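Bifunctional pinoresinol-lariciresinol reductase 1 (Thuja plicata, PDB 1QYD) reduces pinoresinol to lariciresinol and (-)-lariciresinol on to (+)-secoisolariciresinol in lignan biosynthesis, taking the 4R-hydride from NADPH. Local coordinates at residues F117-P121 and V155-M159; H174-P178 and L309-V313; G192-D196 and Y219-P223. All coordinates share one frame; numbering follows the deposited sequence.

Contact 1 of 3, residues F117-P121 and V155-M159; sequences FGMDP and VSSNM
Phe117 N gives its hydrogen to Val155 O over 3.0 Å, in a bond bent to 138° at the hydrogen. Next along, the hydroxyl of Ser156 donates to the carbonyl of Gly118, with Ser156 OG only 2.6 Å from Gly118 O and tilted some 20° out of the carbonyl plane. The torsion of Ser156 explains that reach: chi1 of -166° swings OG to the far side from its own backbone N, out to the loop 117-121. Ser156 OG also rests 3.4 Å from Asp120 CB.

Beside the first bond, the Phe117 and Val155 side chains run together in the same direction. Methyl CG2 of Val155 sits over one face of the Phe117 ring in a CH-pi contact, 4.1 Å from the centroid. Ser157 OG takes the ring's edge instead, near its plane, and comes within 3.7 Å of Phe117 CB.

Further out, Val200 and Thr204 of helix 197-207 pack on Phe117. Asp120 turns its carboxylate away from Ser156 and forms a salt bridge through OD2 with Arg142, an inferred NADP(+) ligand, while OD1 takes a weak hydrogen bond from Tyr219. Phe117 also lies close to Ile16 of the glycine-rich nucleotide loop. The contact thus joins the loop that follows parallel strand 111-113 to the end of parallel strand 154-156, within the NADP-binding Rossmann fold of this reductase family and close to residues inferred to bind NADP(+).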
loop_
_atom_site.group_PDB
_atom_site.type_symbol
_atom_site.label_atom_id
_atom_site.label_comp_id
_atom_site.label_asym_id
_atom_site.label_seq_id
_atom_site.Cartn_x
_atom_site.Cartn_y
_atom_site.Cartn_z
ATOM N N PHE A 117 -18.497 5.048 -0.572
ATOM C CA PHE A 117 -19.198 5.383 0.672
ATOM C C PHE A 117 -18.526 6.439 1.587
ATOM O O PHE A 117 -18.628 6.388 2.817
ATOM C CB PHE A 117 -19.463 4.051 1.443
ATOM C CG PHE A 117 -20.186 2.966 0.653
ATOM C CD1 PHE A 117 -19.438 1.923 0.080
ATOM C CD2 PHE A 117 -21.575 3.040 0.451
ATOM C CE1 PHE A 117 -20.082 0.964 -0.705
ATOM C CE2 PHE A 117 -22.212 2.071 -0.334
ATOM C CZ PHE A 117 -21.465 1.043 -0.910
ATOM N N GLY A 118 -17.918 7.456 0.944
ATOM C CA GLY A 118 -17.170 8.523 1.589
ATOM C C GLY A 118 -17.062 9.804 0.752
ATOM O O GLY A 118 -17.974 10.189 0.025
ATOM N N MET A 119 -15.894 10.443 0.872
ATOM C CA MET A 119 -15.548 11.737 0.300
ATOM C C MET A 119 -15.619 12.098 -1.186
ATOM O O MET A 119 -15.732 13.290 -1.513
ATOM C CB MET A 119 -14.144 12.112 0.706
ATOM C CG MET A 119 -13.945 12.361 2.180
ATOM S SD MET A 119 -12.402 13.265 2.473
ATOM C CE MET A 119 -13.154 14.777 2.985
ATOM N N ASP A 120 -15.512 11.102 -2.077
ATOM C CA ASP A 120 -15.478 11.184 -3.542
ATOM C C ASP A 120 -14.093 11.515 -4.113
ATOM O O ASP A 120 -13.726 12.677 -4.316
ATOM C CB ASP A 120 -16.489 12.213 -4.103
ATOM C CG ASP A 120 -16.674 12.213 -5.622
ATOM O OD1 ASP A 120 -17.687 12.707 -6.100
ATOM O OD2 ASP A 120 -15.830 11.739 -6.364
ATOM N N PRO A 121 -13.357 10.459 -4.523
ATOM C CA PRO A 121 -11.981 10.520 -4.963
ATOM C C PRO A 121 -11.591 11.457 -6.082
ATOM O O PRO A 121 -10.541 12.097 -5.990
ATOM C CB PRO A 121 -11.660 9.088 -5.277
ATOM C CG PRO A 121 -12.983 8.489 -5.608
ATOM C CD PRO A 121 -13.789 9.062 -4.485
ATOM N N VAL A 155 -21.472 5.792 -5.074
ATOM C CA VAL A 155 -22.219 6.220 -3.913
ATOM C C VAL A 155 -21.321 6.932 -2.931
ATOM O O VAL A 155 -20.759 6.297 -2.045
ATOM C CB VAL A 155 -22.894 5.020 -3.223
ATOM C CG1 VAL A 155 -24.325 4.890 -3.704
ATOM C CG2 VAL A 155 -22.146 3.725 -3.560
ATOM N N SER A 156 -21.141 8.254 -3.157
ATOM C CA SER A 156 -20.411 9.180 -2.277
ATOM C C SER A 156 -21.450 9.613 -1.254
ATOM O O SER A 156 -22.436 10.277 -1.566
ATOM C CB SER A 156 -19.952 10.360 -3.056
ATOM O OG SER A 156 -19.023 10.988 -2.218
ATOM N N SER A 157 -21.249 9.154 -0.028
ATOM C CA SER A 157 -22.275 9.209 0.992
ATOM C C SER A 157 -21.930 9.964 2.275
ATOM O O SER A 157 -22.740 10.126 3.176
ATOM C CB SER A 157 -22.630 7.768 1.262
ATOM O OG SER A 157 -21.515 7.088 1.834
ATOM N N ASN A 158 -20.674 10.395 2.345
ATOM C CA ASN A 158 -20.082 11.249 3.376
ATOM C C ASN A 158 -19.780 10.675 4.765
ATOM O O ASN A 158 -19.116 9.635 4.859
ATOM C CB ASN A 158 -20.960 12.533 3.485
ATOM C CG ASN A 158 -21.010 13.322 2.166
ATOM O OD1 ASN A 158 -22.082 13.607 1.604
ATOM N ND2 ASN A 158 -19.831 13.663 1.634
ATOM N N MET A 159 -20.171 11.317 5.869
ATOM C CA MET A 159 -19.777 10.855 7.181
ATOM C C MET A 159 -20.848 9.996 7.762
ATOM O O MET A 159 -22.019 10.383 7.741
ATOM C CB MET A 159 -19.525 12.016 8.155
ATOM C CG MET A 159 -18.267 12.818 7.849
ATOM S SD MET A 159 -17.944 14.108 9.067
ATOM C CE MET A 159 -19.087 15.268 8.422
#

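Contact 2 of 3, residues H174-P178 and L309-V313; sequences HMMPP and LERYV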
loop_
_atom_site.group_PDB
_atom_site.type_symbol
_atom_site.label_atom_id
_atom_site.label_comp_id
_atom_site.label_asym_id
_atom_site.label_seq_id
_atom_site.Cartn_x
_atom_site.Cartn_y
_atom_site.Cartn_z
ATOM N N HIS A 174 -12.562 7.645 20.746
ATOM C CA HIS A 174 -13.657 7.127 21.546
ATOM C C HIS A 174 -14.897 7.257 20.680
ATOM O O HIS A 174 -15.002 8.219 19.942
ATOM C CB HIS A 174 -13.824 7.950 22.856
ATOM C CG HIS A 174 -12.609 8.053 23.794
ATOM N ND1 HIS A 174 -11.300 7.879 23.540
ATOM C CD2 HIS A 174 -12.705 8.417 25.122
ATOM C CE1 HIS A 174 -10.626 8.127 24.645
ATOM N NE2 HIS A 174 -11.476 8.452 25.593
ATOM N N MET A 175 -15.816 6.296 20.659
ATOM C CA MET A 175 -17.003 6.382 19.824
ATOM C C MET A 175 -18.237 6.763 20.565
ATOM O O MET A 175 -19.347 6.300 20.302
ATOM C CB MET A 175 -17.296 5.078 19.132
ATOM C CG MET A 175 -17.269 5.415 17.669
ATOM S SD MET A 175 -15.531 5.569 17.221
ATOM C CE MET A 175 -15.495 7.078 16.323
ATOM N N MET A 176 -17.943 7.639 21.518
ATOM C CA MET A 176 -18.941 8.224 22.386
ATOM C C MET A 176 -18.754 9.725 22.475
ATOM O O MET A 176 -17.621 10.197 22.346
ATOM C CB MET A 176 -18.827 7.613 23.753
ATOM C CG MET A 176 -19.496 6.254 23.781
ATOM S SD MET A 176 -21.295 6.254 23.603
ATOM C CE MET A 176 -21.630 5.287 25.052
ATOM N N PRO A 177 -19.802 10.546 22.633
ATOM C CA PRO A 177 -19.674 11.987 22.781
ATOM C C PRO A 177 -19.104 12.238 24.167
ATOM O O PRO A 177 -19.578 11.636 25.135
ATOM C CB PRO A 177 -21.080 12.491 22.579
ATOM C CG PRO A 177 -21.921 11.315 22.120
ATOM C CD PRO A 177 -21.203 10.162 22.792
ATOM N N PRO A 178 -18.039 13.025 24.317
ATOM C CA PRO A 178 -17.365 13.202 25.596
ATOM C C PRO A 178 -17.886 14.295 26.513
ATOM O O PRO A 178 -18.270 15.365 26.049
ATOM C CB PRO A 178 -15.916 13.404 25.198
ATOM C CG PRO A 178 -16.039 14.199 23.929
ATOM C CD PRO A 178 -17.174 13.470 23.229
ATOM N N LEU A 309 -28.472 11.272 17.580
ATOM C CA LEU A 309 -27.886 11.526 18.892
ATOM C C LEU A 309 -28.856 11.259 20.058
ATOM O O LEU A 309 -28.420 10.886 21.146
ATOM C CB LEU A 309 -27.318 12.973 18.885
ATOM C CG LEU A 309 -25.963 13.113 18.139
ATOM C CD1 LEU A 309 -25.691 14.551 17.803
ATOM C CD2 LEU A 309 -24.805 12.668 19.021
ATOM N N GLU A 310 -30.175 11.284 19.806
ATOM C CA GLU A 310 -31.260 11.003 20.753
ATOM C C GLU A 310 -31.265 9.537 21.197
ATOM O O GLU A 310 -32.285 8.989 21.622
ATOM C CB GLU A 310 -32.598 11.401 20.063
ATOM C CG GLU A 310 -33.971 11.478 20.756
ATOM C CD GLU A 310 -35.098 12.132 19.915
ATOM O OE1 GLU A 310 -35.363 13.321 20.115
ATOM O OE2 GLU A 310 -35.724 11.475 19.070
ATOM N N ARG A 311 -30.112 8.882 21.097
ATOM C CA ARG A 311 -29.928 7.520 21.551
ATOM C C ARG A 311 -28.500 7.335 22.012
ATOM O O ARG A 311 -28.160 6.301 22.567
ATOM C CB ARG A 311 -30.168 6.461 20.458
ATOM C CG ARG A 311 -29.227 6.477 19.250
ATOM C CD ARG A 311 -29.367 5.203 18.390
ATOM N NE ARG A 311 -29.020 5.402 16.977
ATOM C CZ ARG A 311 -29.991 5.545 16.072
ATOM N NH1 ARG A 311 -31.281 5.512 16.406
ATOM N NH2 ARG A 311 -29.678 5.729 14.802
ATOM N N TYR A 312 -27.617 8.276 21.723
ATOM C CA TYR A 312 -26.271 8.179 22.227
ATOM C C TYR A 312 -26.272 8.609 23.687
ATOM O O TYR A 312 -25.298 8.397 24.420
ATOM C CB TYR A 312 -25.386 9.062 21.397
ATOM C CG TYR A 312 -24.363 8.274 20.610
ATOM C CD1 TYR A 312 -23.253 7.764 21.263
ATOM C CD2 TYR A 312 -24.518 8.105 19.237
ATOM C CE1 TYR A 312 -22.272 7.088 20.539
ATOM C CE2 TYR A 312 -23.546 7.420 18.499
ATOM C CZ TYR A 312 -22.418 6.916 19.154
ATOM O OH TYR A 312 -21.418 6.266 18.427
ATOM N N VAL A 313 -27.380 9.254 24.098
ATOM C CA VAL A 313 -27.600 9.601 25.482
ATOM C C VAL A 313 -28.765 8.727 25.971
ATOM O O VAL A 313 -28.478 7.813 26.737
ATOM C CB VAL A 313 -27.852 11.173 25.613
ATOM C CG1 VAL A 313 -26.686 11.839 24.841
ATOM C CG2 VAL A 313 -29.142 11.715 25.044
ATOM O OXT VAL A 313 -29.915 8.851 25.552
#
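Met175 O accepts a hydrogen bond from the phenol of Tyr312, with Tyr312 OH 2.8 Å from the carbonyl oxygen. The hydroxyl stands 33° out of the carbonyl plane. The ring comes along with its hydroxyl: Tyr312 CE1 is 3.0 Å from Met175 O, so that oxygen lies against the ring's edge close to its plane.

Further along the CD1-CE1 edge comes Met176 in a Met-aromatic contact. Its sulfur is 81° off the ring normal, almost in the plane, and Met176 SD lies 3.3 Å from Tyr312 CE1. The methionine gets there by folding: a bend about the CB-CG bond, chi2 -68°, brings SD to the tyrosine.

This is where the C-terminal tail of the chain, just past helix 305-309, is tied to the loop between helix 161-164 and strand 181-182. His271, inferred to bind substrate, has its side chain about 10 Å from that of Met175. Helix 229-241 packs on both segments, with Trp236 on Pro177 and Val313, and Ile235 and Leu239 on Leu309.

Pro177 fills in beside the ring, its CD 3.5 Å from Tyr312 CD1, in an oblique approach. On the helix end, Pro177 CG comes to 4.4 Å from Leu309 CD2. Tyr312 itself is anchored through its backbone, where Tyr312 N bonds to Leu309 O at 2.8 Å as the chain turns after the helix. Met175 and Met176 also touch a neighbouring molecule in the crystal.

Contact 3 of 3, residues G192-D196 and Y219-P223; sequences GIWVD and YIRPP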
loop_
_atom_site.group_PDB
_atom_site.type_symbol
_atom_site.label_atom_id
_atom_site.label_comp_id
_atom_site.label_asym_id
_atom_site.label_seq_id
_atom_site.Cartn_x
_atom_site.Cartn_y
_atom_site.Cartn_z
ATOM N N GLY A 192 -20.399 20.136 7.095
ATOM C CA GLY A 192 -20.196 18.708 6.901
ATOM C C GLY A 192 -21.548 18.006 6.721
ATOM O O GLY A 192 -22.621 18.608 6.886
ATOM N N ILE A 193 -21.529 16.725 6.340
ATOM C CA ILE A 193 -22.773 16.014 6.118
ATOM C C ILE A 193 -22.628 14.762 6.938
ATOM O O ILE A 193 -21.561 14.176 7.019
ATOM C CB ILE A 193 -22.937 15.768 4.572
ATOM C CG1 ILE A 193 -23.054 17.117 3.894
ATOM C CG2 ILE A 193 -24.192 14.970 4.236
ATOM C CD1 ILE A 193 -23.108 17.028 2.404
ATOM N N TRP A 194 -23.679 14.334 7.599
ATOM C CA TRP A 194 -23.565 13.272 8.562
ATOM C C TRP A 194 -24.720 12.317 8.253
ATOM O O TRP A 194 -25.853 12.820 8.178
ATOM C CB TRP A 194 -23.675 13.925 9.951
ATOM C CG TRP A 194 -22.769 15.125 10.290
ATOM C CD1 TRP A 194 -23.008 16.374 9.763
ATOM C CD2 TRP A 194 -21.671 15.131 11.105
ATOM N NE1 TRP A 194 -22.077 17.171 10.206
ATOM C CE2 TRP A 194 -21.271 16.470 11.006
ATOM C CE3 TRP A 194 -20.947 14.257 11.912
ATOM C CZ2 TRP A 194 -20.162 16.950 11.692
ATOM C CZ3 TRP A 194 -19.827 14.741 12.611
ATOM C CH2 TRP A 194 -19.434 16.071 12.501
ATOM N N VAL A 195 -24.513 10.984 8.017
ATOM C CA VAL A 195 -25.594 10.057 7.639
ATOM C C VAL A 195 -25.649 8.721 8.389
ATOM O O VAL A 195 -24.668 8.018 8.609
ATOM C CB VAL A 195 -25.542 9.746 6.098
ATOM C CG1 VAL A 195 -26.791 8.993 5.661
ATOM C CG2 VAL A 195 -25.591 11.027 5.272
ATOM N N ASP A 196 -26.855 8.346 8.816
ATOM C CA ASP A 196 -27.056 7.100 9.539
ATOM C C ASP A 196 -26.692 5.997 8.580
ATOM O O ASP A 196 -27.015 6.049 7.387
ATOM C CB ASP A 196 -28.518 6.974 9.973
ATOM C CG ASP A 196 -28.947 5.672 10.659
ATOM O OD1 ASP A 196 -28.130 5.013 11.314
ATOM O OD2 ASP A 196 -30.130 5.320 10.546
ATOM N N TYR A 219 -24.575 11.417 -4.606
ATOM C CA TYR A 219 -24.252 12.081 -3.347
ATOM C C TYR A 219 -25.427 11.950 -2.379
ATOM O O TYR A 219 -26.589 12.028 -2.772
ATOM C CB TYR A 219 -23.971 13.565 -3.582
ATOM C CG TYR A 219 -22.754 13.899 -4.443
ATOM C CD1 TYR A 219 -21.471 13.657 -3.963
ATOM C CD2 TYR A 219 -22.905 14.460 -5.714
ATOM C CE1 TYR A 219 -20.357 13.975 -4.749
ATOM C CE2 TYR A 219 -21.799 14.777 -6.499
ATOM C CZ TYR A 219 -20.529 14.534 -6.013
ATOM O OH TYR A 219 -19.422 14.856 -6.776
ATOM N N ILE A 220 -25.200 11.651 -1.104
ATOM C CA ILE A 220 -26.288 11.689 -0.140
ATOM C C ILE A 220 -25.890 12.966 0.598
ATOM O O ILE A 220 -24.773 13.115 1.130
ATOM C CB ILE A 220 -26.268 10.478 0.791
ATOM C CG1 ILE A 220 -26.128 9.144 0.063
ATOM C CG2 ILE A 220 -27.603 10.512 1.512
ATOM C CD1 ILE A 220 -26.381 7.862 0.876
ATOM N N ARG A 221 -26.813 13.941 0.468
ATOM C CA ARG A 221 -26.628 15.281 1.025
ATOM C C ARG A 221 -27.857 15.700 1.783
ATOM O O ARG A 221 -28.459 16.696 1.375
ATOM C CB ARG A 221 -26.361 16.316 -0.099
ATOM C CG ARG A 221 -24.900 16.493 -0.396
ATOM C CD ARG A 221 -24.631 17.564 -1.417
ATOM N NE ARG A 221 -23.183 17.716 -1.507
ATOM C CZ ARG A 221 -22.573 18.536 -2.374
ATOM N NH1 ARG A 221 -23.220 19.305 -3.258
ATOM N NH2 ARG A 221 -21.256 18.611 -2.314
ATOM N N PRO A 222 -28.333 15.006 2.844
ATOM C CA PRO A 222 -29.708 15.107 3.314
ATOM C C PRO A 222 -29.780 16.486 3.889
ATOM O O PRO A 222 -28.900 16.867 4.660
ATOM C CB PRO A 222 -29.898 14.079 4.343
ATOM C CG PRO A 222 -28.696 13.209 4.164
ATOM C CD PRO A 222 -27.582 14.157 3.746
ATOM N N PRO A 223 -30.745 17.287 3.423
ATOM C CA PRO A 223 -30.773 18.737 3.648
ATOM C C PRO A 223 -30.500 19.136 5.110
ATOM O O PRO A 223 -29.563 19.884 5.419
ATOM C CB PRO A 223 -32.144 19.105 3.139
ATOM C CG PRO A 223 -32.497 18.032 2.114
ATOM C CD PRO A 223 -31.959 16.795 2.762
#
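Ile193 and Val195 turn their side chains onto Ile220, Arg221 and Pro222. They sit on strand 191-195, the middle strand of a mixed three-stranded sheet. The facing residues belong to the connection that leaves strand 217-219 of the parallel sheet and leads round to 226-228, the antiparallel neighbour of 191-195. No hydrogen bond crosses between the two segments, and the fit is made by methyls, ring carbons and aliphatic chain.

Ile193 works with both branches. Ile193 CG2 is directed at the proline ring, 3.5 Å from Pro222 CD, and also lies near the carbonyl oxygen of Ile220. The longer branch runs out straight, chi2 175°, bringing Ile193 CD1 against the extended arginine chain, 3.4 Å from Arg221 CG. Two residues on, Val195 crosses the same proline at an angle: Val195 CG2 lies 4.0 Å from both CG and CD of Pro222.

Arg221 leads away from the strand beyond that meeting point. Its guanidinium, buried, is held by the carbonyls of Phe284 and Leu281 and has cation-pi contacts with Tyr282 and Phe284, so its charge is handled outside this contact. Helix 197-207 closes the valine end, with Val200 on Val195 and Tyr203 on Ile220. There the two beta-branched side chains meet methyl to methyl, Val195 CG2 standing 4.3 Å from Ile220 CG2.

Contacts 1 and 3 are buried and lie side by side, centres about 10 Å apart; contact 2 is at the surface, its centre about 18 Å from that of contact 3. Contacts 1 and 3 share elements: segment 155-159 runs next to both segments of contact 3, through Met159 O with Val195 N and Ser156 with Ile220, and helix 197-207 covers part of each. Their chemistry differs: contact 1, close to the cofactor residues, mixes two hydrogen bonds with packing on a phenylalanine ring, whereas contact 3 is apolar. Contact 2 combines one phenol bond with sulfur and proline packing, and touches contact 3 through no more than a long, weak ion pair, Arg311 with Asp196.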